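Local coordinates for protein nickel-dependent hydrogenase large subunit (Allochromatium vinosum, PDB 3MYR) that oxidises molecular hydrogen at a nickel-iron centre, as the large subunit of a heterodimeric hydrogenase that probably recycles hydrogen released by nitrogenase, at residues 274-279 with 306-311; 528-533 with 547-552; 280-285 with 384-389; 299-304 with 394-399. All blocks are in the same frame, centred on the assembly; numbering follows the deposited sequence.

Contact 1: residues 274-279 with 306-311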
loop_
_atom_site.group_PDB
_atom_site.type_symbol
_atom_site.label_atom_id
_atom_site.label_comp_id
_atom_site.label_asym_id
_atom_site.label_seq_id
_atom_site.Cartn_x
_atom_site.Cartn_y
_atom_site.Cartn_z
ATOM N N ARG B 274 -24.429 10.509 -3.532
ATOM C CA ARG B 274 -23.403 11.431 -3.968
ATOM C C ARG B 274 -22.112 10.679 -4.216
ATOM O O ARG B 274 -21.942 9.565 -3.696
ATOM C CB ARG B 274 -23.195 12.594 -2.928
ATOM C CG ARG B 274 -22.764 12.187 -1.535
ATOM C CD ARG B 274 -22.687 13.399 -0.549
ATOM N NE ARG B 274 -24.003 14.040 -0.431
ATOM C CZ ARG B 274 -24.898 13.687 0.497
ATOM N NH1 ARG B 274 -24.577 12.782 1.457
ATOM N NH2 ARG B 274 -26.075 14.272 0.520
ATOM N N GLY B 275 -21.170 11.333 -4.888
ATOM C CA GLY B 275 -19.768 10.868 -4.893
ATOM C C GLY B 275 -19.455 9.889 -6.027
ATOM O O GLY B 275 -18.551 9.040 -5.927
ATOM N N GLU B 276 -20.193 9.982 -7.124
ATOM C CA GLU B 276 -19.826 9.194 -8.326
ATOM C C GLU B 276 -20.218 9.985 -9.590
ATOM O O GLU B 276 -21.376 9.968 -10.009
ATOM C CB GLU B 276 -20.453 7.782 -8.320
ATOM C CG GLU B 276 -19.738 6.773 -9.271
ATOM C CD GLU B 276 -20.000 7.095 -10.796
ATOM O OE1 GLU B 276 -19.088 7.601 -11.497
ATOM O OE2 GLU B 276 -21.115 6.843 -11.284
ATOM N N GLY B 277 -19.250 10.680 -10.197
ATOM C CA GLY B 277 -19.634 11.624 -11.251
ATOM C C GLY B 277 -19.217 11.252 -12.658
ATOM O O GLY B 277 -19.264 12.109 -13.545
ATOM N N LEU B 278 -18.831 9.997 -12.872
ATOM C CA LEU B 278 -18.314 9.564 -14.196
ATOM C C LEU B 278 -19.254 8.598 -14.900
ATOM O O LEU B 278 -19.528 8.752 -16.120
ATOM C CB LEU B 278 -16.931 8.903 -14.084
ATOM C CG LEU B 278 -15.731 9.686 -13.549
ATOM C CD1 LEU B 278 -14.377 8.834 -13.629
ATOM C CD2 LEU B 278 -15.596 10.956 -14.366
ATOM N N GLY B 279 -19.703 7.568 -14.169
ATOM C CA GLY B 279 -20.540 6.563 -14.784
ATOM C C GLY B 279 -19.799 5.505 -15.649
ATOM O O GLY B 279 -20.460 4.645 -16.228
ATOM N N LEU B 306 -19.828 1.684 -19.666
ATOM C CA LEU B 306 -19.927 3.096 -19.980
ATOM C C LEU B 306 -21.304 3.582 -19.604
ATOM O O LEU B 306 -22.297 2.842 -19.780
ATOM C CB LEU B 306 -19.695 3.339 -21.451
ATOM C CG LEU B 306 -18.304 2.913 -21.953
ATOM C CD1 LEU B 306 -18.276 3.219 -23.456
ATOM C CD2 LEU B 306 -17.250 3.711 -21.211
ATOM N N ASP B 307 -21.361 4.793 -19.040
ATOM C CA ASP B 307 -22.654 5.479 -18.883
ATOM C C ASP B 307 -23.624 4.651 -18.013
ATOM O O ASP B 307 -24.826 4.659 -18.261
ATOM C CB ASP B 307 -23.306 5.786 -20.281
ATOM C CG ASP B 307 -22.360 6.617 -21.207
ATOM O OD1 ASP B 307 -21.613 7.478 -20.658
ATOM O OD2 ASP B 307 -22.295 6.390 -22.464
ATOM N N ARG B 308 -23.087 3.927 -17.017
ATOM C CA ARG B 308 -23.900 3.145 -16.029
ATOM C C ARG B 308 -24.789 2.093 -16.690
ATOM O O ARG B 308 -25.795 1.643 -16.131
ATOM C CB ARG B 308 -24.717 4.055 -15.095
ATOM C CG ARG B 308 -23.826 4.980 -14.290
ATOM C CD ARG B 308 -24.622 5.859 -13.363
ATOM N NE ARG B 308 -23.830 6.786 -12.531
ATOM C CZ ARG B 308 -24.392 7.604 -11.610
ATOM N NH1 ARG B 308 -25.734 7.612 -11.420
ATOM N NH2 ARG B 308 -23.643 8.385 -10.817
ATOM N N ASP B 309 -24.384 1.643 -17.858
ATOM C CA ASP B 309 -25.229 0.707 -18.604
ATOM C C ASP B 309 -24.706 -0.708 -18.348
ATOM O O ASP B 309 -23.720 -1.122 -18.906
ATOM C CB ASP B 309 -25.211 1.041 -20.089
ATOM C CG ASP B 309 -26.033 0.041 -20.942
ATOM O OD1 ASP B 309 -26.128 0.314 -22.160
ATOM O OD2 ASP B 309 -26.566 -0.999 -20.440
ATOM N N LEU B 310 -25.406 -1.469 -17.532
ATOM C CA LEU B 310 -24.892 -2.793 -17.176
ATOM C C LEU B 310 -25.272 -3.830 -18.244
ATOM O O LEU B 310 -24.998 -5.009 -18.065
ATOM C CB LEU B 310 -25.483 -3.231 -15.844
ATOM C CG LEU B 310 -24.795 -2.808 -14.542
ATOM C CD1 LEU B 310 -23.545 -1.881 -14.669
ATOM C CD2 LEU B 310 -25.757 -2.468 -13.400
ATOM N N SER B 311 -25.927 -3.426 -19.333
ATOM C CA SER B 311 -26.342 -4.448 -20.298
ATOM C C SER B 311 -25.268 -4.713 -21.365
ATOM O O SER B 311 -25.453 -5.613 -22.154
ATOM C CB SER B 311 -27.666 -4.076 -20.972
ATOM O OG SER B 311 -27.406 -3.071 -21.944
HETATM O O HOH W 1 -21.122 8.213 -18.318
#
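Glu276 and Arg308 meet tip to tip, their flat ends skewed so that the carboxylate and guanidinium planes stand 58° apart. Arg308, extended from CG to NE, offers its side edge, and two nitrogens converge on a single oxygen in a salt bridge. NE lies 3.0 Å from Glu276 OE2 and approaches it nearly in line with its C-O bond. NH2, also 3.0 Å from Glu276 OE2, comes from above the carboxylate plane. The same Arg308 NH2 makes a weak bond of 2.9 Å to Glu276 O, which sits at the guanidinium edge. Glu276 has CG anti to the backbone N (chi1 -160°) and a bend at chi2 that sets CD, and its other oxygen serves its own loop. OE1 takes Gly279 N at 2.7 Å on the syn lone pair, and Leu278 N at 2.8 Å from above the plane. Behind the ion pair, Arg308 N donates to Gly279 O (2.8 Å), on a lone pair in the carbonyl plane, while Arg308 CG rests 3.7 Å from the bare alpha carbon Gly279 CA. Arg308 is a corner of the type I' turn from Leu306 to Asp309. Contact 1 thus joins the loop leading into strand 281-288 to the turn leaving its partner, strand 300-305. Tyr424 touches both Glu276 and Arg308. Two N-H donors on each oxygen hold the buried carboxylate in position and would probably favour its ionised form, with the arginine balancing the charge.

Contact 2: residues 528-533 with 547-552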
loop_
_atom_site.group_PDB
_atom_site.type_symbol
_atom_site.label_atom_id
_atom_site.label_comp_id
_atom_site.label_asym_id
_atom_site.label_seq_id
_atom_site.Cartn_x
_atom_site.Cartn_y
_atom_site.Cartn_z
ATOM N N ALA B 528 -14.629 14.435 -10.160
ATOM C CA ALA B 528 -16.023 14.389 -10.596
ATOM C C ALA B 528 -16.870 13.921 -9.404
ATOM O O ALA B 528 -18.025 14.354 -9.259
ATOM C CB ALA B 528 -16.215 13.433 -11.793
ATOM N N ALA B 529 -16.294 13.098 -8.517
ATOM C CA ALA B 529 -17.037 12.596 -7.346
ATOM C C ALA B 529 -17.404 13.752 -6.374
ATOM O O ALA B 529 -18.523 13.800 -5.871
ATOM C CB ALA B 529 -16.216 11.527 -6.618
ATOM N N LEU B 530 -16.429 14.580 -6.012
ATOM C CA LEU B 530 -16.658 15.746 -5.200
ATOM C C LEU B 530 -17.595 16.735 -5.868
ATOM O O LEU B 530 -18.350 17.435 -5.156
ATOM C CB LEU B 530 -15.337 16.449 -4.887
ATOM C CG LEU B 530 -14.438 15.544 -3.953
ATOM C CD1 LEU B 530 -13.138 16.276 -3.585
ATOM C CD2 LEU B 530 -15.203 15.128 -2.664
ATOM N N GLN B 531 -17.537 16.827 -7.216
ATOM C CA GLN B 531 -18.430 17.712 -7.919
ATOM C C GLN B 531 -19.855 17.137 -7.930
ATOM O O GLN B 531 -20.764 17.839 -8.277
ATOM C CB GLN B 531 -17.937 18.027 -9.339
ATOM C CG GLN B 531 -16.678 18.877 -9.247
ATOM C CD GLN B 531 -15.870 18.989 -10.532
ATOM O OE1 GLN B 531 -14.757 19.517 -10.511
ATOM N NE2 GLN B 531 -16.421 18.514 -11.645
ATOM N N ASP B 532 -20.043 15.870 -7.540
ATOM C CA ASP B 532 -21.387 15.244 -7.580
ATOM C C ASP B 532 -22.128 15.355 -6.198
ATOM O O ASP B 532 -21.917 14.549 -5.262
ATOM C CB ASP B 532 -21.263 13.784 -8.083
ATOM C CG ASP B 532 -22.527 12.958 -7.844
ATOM O OD1 ASP B 532 -22.428 11.714 -7.667
ATOM O OD2 ASP B 532 -23.638 13.535 -7.879
ATOM N N ASN B 533 -22.933 16.395 -6.050
ATOM C CA ASN B 533 -23.867 16.479 -4.912
ATOM C C ASN B 533 -23.191 16.618 -3.530
ATOM O O ASN B 533 -23.593 15.992 -2.545
ATOM C CB ASN B 533 -24.842 15.280 -4.975
ATOM C CG ASN B 533 -26.099 15.466 -4.078
ATOM O OD1 ASN B 533 -26.825 14.490 -3.756
ATOM N ND2 ASN B 533 -26.345 16.697 -3.659
ATOM N N ARG B 547 -14.878 11.796 3.497
ATOM C CA ARG B 547 -15.666 10.564 3.352
ATOM C C ARG B 547 -15.597 10.028 1.933
ATOM O O ARG B 547 -15.425 8.848 1.748
ATOM C CB ARG B 547 -17.150 10.831 3.706
ATOM C CG ARG B 547 -17.387 10.826 5.146
ATOM C CD ARG B 547 -18.814 11.270 5.510
ATOM N NE ARG B 547 -18.939 11.219 6.941
ATOM C CZ ARG B 547 -20.061 11.330 7.636
ATOM N NH1 ARG B 547 -21.216 11.611 7.044
ATOM N NH2 ARG B 547 -19.999 11.215 8.946
ATOM N N THR B 548 -15.737 10.912 0.940
ATOM C CA THR B 548 -15.770 10.525 -0.460
ATOM C C THR B 548 -14.375 10.225 -0.987
ATOM O O THR B 548 -14.140 9.138 -1.592
ATOM C CB THR B 548 -16.487 11.579 -1.307
ATOM O OG1 THR B 548 -17.890 11.514 -1.032
ATOM C CG2 THR B 548 -16.311 11.341 -2.848
ATOM N N ILE B 549 -13.417 11.077 -0.643
ATOM C CA ILE B 549 -12.034 10.801 -1.114
ATOM C C ILE B 549 -11.567 9.433 -0.521
ATOM O O ILE B 549 -11.065 8.597 -1.236
ATOM C CB ILE B 549 -11.058 11.989 -0.804
ATOM C CG1 ILE B 549 -11.345 13.234 -1.689
ATOM C CG2 ILE B 549 -9.582 11.598 -0.952
ATOM C CD1 ILE B 549 -11.417 13.001 -3.175
ATOM N N HIS B 550 -11.797 9.199 0.772
ATOM C CA HIS B 550 -11.324 7.956 1.411
ATOM C C HIS B 550 -12.054 6.752 0.814
ATOM O O HIS B 550 -11.499 5.655 0.744
ATOM C CB HIS B 550 -11.558 7.981 2.918
ATOM C CG HIS B 550 -10.636 8.898 3.660
ATOM N ND1 HIS B 550 -11.035 9.617 4.772
ATOM C CD2 HIS B 550 -9.315 9.162 3.495
ATOM C CE1 HIS B 550 -9.998 10.286 5.250
ATOM N NE2 HIS B 550 -8.945 10.031 4.493
ATOM N N SER B 551 -13.284 6.943 0.326
ATOM C CA SER B 551 -13.993 5.790 -0.241
ATOM C C SER B 551 -13.279 5.223 -1.468
ATOM O O SER B 551 -13.537 4.088 -1.816
ATOM C CB SER B 551 -15.460 6.113 -0.608
ATOM O OG SER B 551 -15.558 6.999 -1.742
ATOM N N PHE B 552 -12.477 6.027 -2.171
ATOM C CA PHE B 552 -11.636 5.507 -3.287
ATOM C C PHE B 552 -10.356 4.807 -2.826
ATOM O O PHE B 552 -9.627 4.258 -3.660
ATOM C CB PHE B 552 -11.223 6.655 -4.274
ATOM C CG PHE B 552 -12.343 7.167 -5.122
ATOM C CD1 PHE B 552 -12.590 6.605 -6.364
ATOM C CD2 PHE B 552 -13.086 8.300 -4.729
ATOM C CE1 PHE B 552 -13.585 7.086 -7.214
ATOM C CE2 PHE B 552 -14.111 8.796 -5.566
ATOM C CZ PHE B 552 -14.361 8.212 -6.799
#
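The Phe552 ring meets Ala529 at its edge: Ala529 CB lies near the ring plane, 3.6 Å from Phe552 CE2, and no atom of 528-533 lies over either face. The pi system instead has a cationic partner, Arg429, in a cation-pi contact. Beside the ring, Thr548 turns its methyl to the other helix, CG2 anti to the backbone N and Thr548 CG2 standing 3.8 Å from Ala529 CB. Leu530 and Thr548 slide past each other in opposite directions, with Leu530 CD2 4.0 Å from Thr548 CG2. The Leu530 and Ile549 side chains cross at about a right angle, Leu530 CD1 meeting Ile549 CD1 at 3.7 Å. Both of these side chains also touch Ile19, so strand 17-24 borders the helix pair. Ser551 OG donates to Thr548 O at 2.6 Å, three residues back along its own chain, and also has a hydrogen bond to Arg429 NH1. This packs helix 525-531 on helix 543-551, and the chain after the latter soon reaches Cys555 and Cys558 of the nickel-iron pocket; the side chain of Phe552 is about 9 Å from the bound Ni-Fe oxidized active center (NFV). No hydrogen bond crosses between the segments: the interface is a buried apolar seam of methyl groups and a ring edge, to which Thr548 presents its methyl while its hydroxyl is hydrogen-bonded to Thr426 OG1.

Contact 3: residues 280-285 with 384-389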
loop_
_atom_site.group_PDB
_atom_site.type_symbol
_atom_site.label_atom_id
_atom_site.label_comp_id
_atom_site.label_asym_id
_atom_site.label_seq_id
_atom_site.Cartn_x
_atom_site.Cartn_y
_atom_site.Cartn_z
ATOM N N ASN B 280 -18.473 5.573 -15.751
ATOM C CA ASN B 280 -17.674 4.632 -16.585
ATOM C C ASN B 280 -16.719 3.870 -15.670
ATOM O O ASN B 280 -16.144 4.479 -14.780
ATOM C CB ASN B 280 -16.833 5.415 -17.583
ATOM C CG ASN B 280 -17.683 6.400 -18.399
ATOM O OD1 ASN B 280 -18.832 6.093 -18.765
ATOM N ND2 ASN B 280 -17.126 7.552 -18.696
ATOM N N PHE B 281 -16.550 2.562 -15.888
ATOM C CA PHE B 281 -15.763 1.707 -14.985
ATOM C C PHE B 281 -14.885 0.792 -15.808
ATOM O O PHE B 281 -15.306 0.326 -16.830
ATOM C CB PHE B 281 -16.684 0.896 -14.071
ATOM C CG PHE B 281 -17.533 1.766 -13.246
ATOM C CD1 PHE B 281 -18.717 2.297 -13.783
ATOM C CD2 PHE B 281 -17.118 2.153 -11.950
ATOM C CE1 PHE B 281 -19.530 3.218 -13.017
ATOM C CE2 PHE B 281 -17.905 3.039 -11.186
ATOM C CZ PHE B 281 -19.073 3.626 -11.757
ATOM N N LEU B 282 -13.669 0.531 -15.351
ATOM C CA LEU B 282 -12.771 -0.274 -16.123
ATOM C C LEU B 282 -12.147 -1.375 -15.241
ATOM O O LEU B 282 -11.653 -1.088 -14.127
ATOM C CB LEU B 282 -11.694 0.657 -16.715
ATOM C CG LEU B 282 -10.443 0.044 -17.335
ATOM C CD1 LEU B 282 -10.842 -0.556 -18.699
ATOM C CD2 LEU B 282 -9.374 1.107 -17.498
ATOM N N CYS B 283 -12.117 -2.606 -15.795
ATOM C CA CYS B 283 -11.427 -3.746 -15.204
ATOM C C CYS B 283 -10.539 -4.428 -16.228
ATOM O O CYS B 283 -10.993 -4.709 -17.324
ATOM C CB CYS B 283 -12.422 -4.807 -14.728
ATOM S SG CYS B 283 -13.523 -4.188 -13.455
ATOM N N TYR B 284 -9.335 -4.804 -15.817
ATOM C CA TYR B 284 -8.541 -5.722 -16.616
ATOM C C TYR B 284 -8.863 -7.169 -16.268
ATOM O O TYR B 284 -8.519 -8.076 -17.058
ATOM C CB TYR B 284 -7.054 -5.461 -16.430
ATOM C CG TYR B 284 -6.575 -4.055 -16.715
ATOM C CD1 TYR B 284 -7.259 -3.218 -17.624
ATOM C CD2 TYR B 284 -5.345 -3.593 -16.160
ATOM C CE1 TYR B 284 -6.760 -1.919 -17.926
ATOM C CE2 TYR B 284 -4.831 -2.247 -16.457
ATOM C CZ TYR B 284 -5.586 -1.425 -17.295
ATOM O OH TYR B 284 -5.101 -0.149 -17.549
ATOM N N GLY B 285 -9.453 -7.407 -15.087
ATOM C CA GLY B 285 -9.747 -8.776 -14.656
ATOM C C GLY B 285 -8.518 -9.465 -14.034
ATOM O O GLY B 285 -7.379 -8.970 -14.145
ATOM N N ARG B 384 -12.199 8.573 -22.442
ATOM C CA ARG B 384 -13.074 8.718 -21.284
ATOM C C ARG B 384 -12.314 8.620 -19.989
ATOM O O ARG B 384 -11.378 7.831 -19.871
ATOM C CB ARG B 384 -14.183 7.656 -21.319
ATOM C CG ARG B 384 -15.160 8.039 -22.479
ATOM C CD ARG B 384 -15.977 6.942 -22.951
ATOM N NE ARG B 384 -15.432 6.521 -24.220
ATOM C CZ ARG B 384 -16.117 6.394 -25.349
ATOM N NH1 ARG B 384 -17.421 6.620 -25.369
ATOM N NH2 ARG B 384 -15.479 6.011 -26.438
ATOM N N SER B 385 -12.720 9.443 -19.042
ATOM C CA SER B 385 -12.438 9.278 -17.630
ATOM C C SER B 385 -13.200 8.097 -17.128
ATOM O O SER B 385 -14.393 8.005 -17.391
ATOM C CB SER B 385 -12.886 10.499 -16.854
ATOM O OG SER B 385 -11.959 11.538 -17.069
ATOM N N VAL B 386 -12.518 7.210 -16.378
ATOM C CA VAL B 386 -13.170 6.051 -15.849
ATOM C C VAL B 386 -12.817 5.901 -14.352
ATOM O O VAL B 386 -11.837 6.491 -13.864
ATOM C CB VAL B 386 -12.784 4.739 -16.663
ATOM C CG1 VAL B 386 -13.096 4.866 -18.118
ATOM C CG2 VAL B 386 -11.314 4.475 -16.540
ATOM N N GLU B 387 -13.594 5.075 -13.661
ATOM C CA GLU B 387 -13.294 4.719 -12.278
ATOM C C GLU B 387 -12.827 3.254 -12.252
ATOM O O GLU B 387 -13.407 2.402 -12.972
ATOM C CB GLU B 387 -14.517 4.862 -11.382
ATOM C CG GLU B 387 -14.291 4.206 -10.001
ATOM C CD GLU B 387 -15.340 4.568 -8.949
ATOM O OE1 GLU B 387 -15.437 3.862 -7.897
ATOM O OE2 GLU B 387 -16.107 5.535 -9.186
ATOM N N VAL B 388 -11.792 2.949 -11.444
ATOM C CA VAL B 388 -11.410 1.558 -11.282
ATOM C C VAL B 388 -11.539 1.183 -9.804
ATOM O O VAL B 388 -11.653 2.053 -8.927
ATOM C CB VAL B 388 -9.924 1.289 -11.753
ATOM C CG1 VAL B 388 -9.834 1.602 -13.296
ATOM C CG2 VAL B 388 -8.941 2.232 -10.989
ATOM N N GLY B 389 -11.469 -0.096 -9.503
ATOM C CA GLY B 389 -11.387 -0.465 -8.076
ATOM C C GLY B 389 -12.594 -1.337 -7.728
ATOM O O GLY B 389 -13.249 -1.924 -8.625
HETATM O O HOH W 2 -10.690 -2.041 -11.851
#
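Glu387 lies alongside Phe281, the two side chains pointing the same way, with carboxylate and ring planes 51° apart. Glu387 CB starts 3.8 Å from Phe281 CD2. CG, anti to the backbone N (chi1 168°), continues along the ring next to CD2 and CE2. From there the chain is extended: Glu387 CD comes within 3.7 Å of Phe281 CE2, OE2 stays beside the same carbon, and OE1 goes on to a salt bridge with Arg429. The backbones form a single parallel bridge, Glu387 N donating to Asn280 O at 2.8 Å and Leu282 N to Glu387 O at 3.0 Å. Strand 281-288 pairs antiparallel with strand 300-305 along its other edge, through Phe281 and Cys283, so 384-389 flanks a beta hairpin just before helix 390-399. Asn280 adds a side-chain bond beside the bridge: Asn280 ND2 gives Ser385 O a nearly straight bond of 3.1 Å in the amide plane, while OD1 accepts from Asp307 N. Leu282 CB packs on Val386 CG2 (3.8 Å) and, more loosely, on Val388 CG1. A water donates to Leu282 O and accepts from Gly389 N. The side chain of Val388 is about 7 Å from the bound Ni-Fe oxidized active center (NFV).

Contact 4: residues 299-304 with 394-399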
loop_
_atom_site.group_PDB
_atom_site.type_symbol
_atom_site.label_atom_id
_atom_site.label_comp_id
_atom_site.label_asym_id
_atom_site.label_seq_id
_atom_site.Cartn_x
_atom_site.Cartn_y
_atom_site.Cartn_z
ATOM N N LEU B 299 -11.674 -15.042 -12.163
ATOM C CA LEU B 299 -12.713 -14.699 -11.192
ATOM C C LEU B 299 -13.261 -13.243 -11.411
ATOM O O LEU B 299 -14.465 -13.027 -11.474
ATOM C CB LEU B 299 -12.163 -14.876 -9.771
ATOM C CG LEU B 299 -13.119 -14.431 -8.655
ATOM C CD1 LEU B 299 -14.398 -15.285 -8.792
ATOM C CD2 LEU B 299 -12.457 -14.756 -7.368
ATOM N N PHE B 300 -12.393 -12.276 -11.600
ATOM C CA PHE B 300 -12.841 -10.931 -11.930
ATOM C C PHE B 300 -12.723 -10.752 -13.434
ATOM O O PHE B 300 -11.626 -10.842 -13.966
ATOM C CB PHE B 300 -11.926 -9.901 -11.255
ATOM C CG PHE B 300 -12.039 -9.863 -9.743
ATOM C CD1 PHE B 300 -13.263 -9.656 -9.137
ATOM C CD2 PHE B 300 -10.904 -9.794 -8.963
ATOM C CE1 PHE B 300 -13.352 -9.558 -7.739
ATOM C CE2 PHE B 300 -10.982 -9.659 -7.576
ATOM C CZ PHE B 300 -12.191 -9.534 -6.961
ATOM N N PRO B 301 -13.842 -10.448 -14.128
ATOM C CA PRO B 301 -13.776 -10.405 -15.578
ATOM C C PRO B 301 -13.154 -9.114 -16.081
ATOM O O PRO B 301 -13.207 -8.088 -15.379
ATOM C CB PRO B 301 -15.259 -10.501 -16.002
ATOM C CG PRO B 301 -15.974 -9.873 -14.814
ATOM C CD PRO B 301 -15.208 -10.307 -13.616
ATOM N N ARG B 302 -12.600 -9.186 -17.301
ATOM C CA ARG B 302 -12.101 -8.022 -18.027
ATOM C C ARG B 302 -13.263 -7.333 -18.722
ATOM O O ARG B 302 -14.097 -7.987 -19.342
ATOM C CB ARG B 302 -11.095 -8.482 -19.084
ATOM C CG ARG B 302 -10.509 -7.334 -19.928
ATOM C CD ARG B 302 -9.261 -7.763 -20.755
ATOM N NE ARG B 302 -8.266 -8.211 -19.799
ATOM C CZ ARG B 302 -7.150 -8.880 -20.087
ATOM N NH1 ARG B 302 -6.363 -9.352 -19.093
ATOM N NH2 ARG B 302 -6.871 -9.121 -21.344
ATOM N N GLY B 303 -13.280 -6.006 -18.702
ATOM C CA GLY B 303 -14.253 -5.255 -19.500
ATOM C C GLY B 303 -14.432 -3.832 -18.983
ATOM O O GLY B 303 -13.829 -3.415 -17.993
ATOM N N ALA B 304 -15.295 -3.101 -19.663
ATOM C CA ALA B 304 -15.548 -1.712 -19.358
ATOM C C ALA B 304 -17.055 -1.492 -19.431
ATOM O O ALA B 304 -17.728 -1.971 -20.365
ATOM C CB ALA B 304 -14.863 -0.835 -20.410
ATOM N N VAL B 394 -17.283 -4.934 -8.802
ATOM C CA VAL B 394 -18.571 -5.470 -8.353
ATOM C C VAL B 394 -19.624 -5.202 -9.424
ATOM O O VAL B 394 -20.455 -6.066 -9.733
ATOM C CB VAL B 394 -18.978 -4.943 -6.950
ATOM C CG1 VAL B 394 -20.428 -5.234 -6.637
ATOM C CG2 VAL B 394 -18.067 -5.575 -5.911
ATOM N N LEU B 395 -19.563 -4.048 -10.053
ATOM C CA LEU B 395 -20.439 -3.817 -11.219
ATOM C C LEU B 395 -20.208 -4.823 -12.346
ATOM O O LEU B 395 -21.182 -5.337 -12.888
ATOM C CB LEU B 395 -20.453 -2.355 -11.736
ATOM C CG LEU B 395 -20.897 -1.261 -10.746
ATOM C CD1 LEU B 395 -20.490 0.102 -11.295
ATOM C CD2 LEU B 395 -22.416 -1.282 -10.539
ATOM N N MET B 396 -18.937 -5.134 -12.651
ATOM C CA MET B 396 -18.609 -6.095 -13.700
ATOM C C MET B 396 -19.101 -7.496 -13.364
ATOM O O MET B 396 -19.604 -8.204 -14.227
ATOM C CB MET B 396 -17.095 -6.140 -13.923
ATOM C CG MET B 396 -16.689 -6.342 -15.406
ATOM S SD MET B 396 -17.132 -4.931 -16.496
ATOM C CE MET B 396 -16.309 -3.496 -15.754
ATOM N N LEU B 397 -18.961 -7.905 -12.102
ATOM C CA LEU B 397 -19.447 -9.173 -11.652
ATOM C C LEU B 397 -20.942 -9.227 -11.757
ATOM O O LEU B 397 -21.505 -10.281 -12.138
ATOM C CB LEU B 397 -19.019 -9.472 -10.188
ATOM C CG LEU B 397 -17.530 -9.872 -10.079
ATOM C CD1 LEU B 397 -17.030 -9.805 -8.612
ATOM C CD2 LEU B 397 -17.297 -11.268 -10.687
ATOM N N TYR B 398 -21.602 -8.149 -11.322
ATOM C CA TYR B 398 -23.041 -8.108 -11.374
ATOM C C TYR B 398 -23.514 -8.213 -12.816
ATOM O O TYR B 398 -24.425 -8.999 -13.154
ATOM C CB TYR B 398 -23.538 -6.754 -10.797
ATOM C CG TYR B 398 -25.018 -6.699 -10.396
ATOM C CD1 TYR B 398 -25.969 -6.044 -11.214
ATOM C CD2 TYR B 398 -25.457 -7.342 -9.239
ATOM C CE1 TYR B 398 -27.334 -5.984 -10.835
ATOM C CE2 TYR B 398 -26.777 -7.325 -8.858
ATOM C CZ TYR B 398 -27.724 -6.632 -9.651
ATOM O OH TYR B 398 -29.032 -6.583 -9.233
ATOM N N ALA B 399 -22.926 -7.376 -13.667
ATOM C CA ALA B 399 -23.349 -7.302 -15.050
ATOM C C ALA B 399 -23.175 -8.651 -15.750
ATOM O O ALA B 399 -23.939 -8.961 -16.648
ATOM C CB ALA B 399 -22.549 -6.216 -15.774
#
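The Pro301 ring is a bump set in the groove between Met396 and Leu397 of helix 390-399. On one side Pro301 CG meets Met396 CG at 3.7 Å, the two side chains sliding past in opposite directions; on the Leu397 side Pro301 CD meets Leu397 CD2, also at 3.7 Å, with the side chains crossing at about a right angle. Met396 then bends toward the strand: turns at chi2 (66°) and chi3 (57°) set SD and CE over the backbone of Gly303, where no side chain stands in the way. Met396 SD is 3.8 Å from Gly303 C, and Met396 CE reaches Gly303 O at 3.3 Å. Leu397 spreads its two methyls between the Phe300 edge and Pro301. Leu397 CD1 lies in the plane of the Phe300 ring, 3.8 Å from Phe300 CE1; Leu397 CD2 also lies 3.4 Å from Leu299 O. Leu299 and Phe300 form a classic beta bulge opposite Asp286, in the chain paired with strand 281-288. Leu397 also touches Ile439, so helix 426-456 borders this packing. No hydrogen bond links the two segments. Gly303 O keeps its backbone bond to Cys283, and helix and strand meet here through van der Waals contact of apolar groups.

Overall arrangement
From the N terminus, contacts 1, 3 and 4 open in turn at 274-279, 280-285 and 299-304. Contact 1 closes first, at 306-311, bringing together the ends of the hairpin formed by strands 281-288 and 300-305. Contact 3 closes at 384-389 and contact 4 at 394-399, so all three cross one another. Contacts 3 and 4 fix opposite members of the hairpin to one continuous piece of chain, the lead-in to helix 390-399 and the helix itself. Contact 2 follows in series, closing a short loop between helices 525-531 and 543-551. It touches contact 1 through Asp532 and Asn533 and contact 3 through Phe552, but does not reach contact 4.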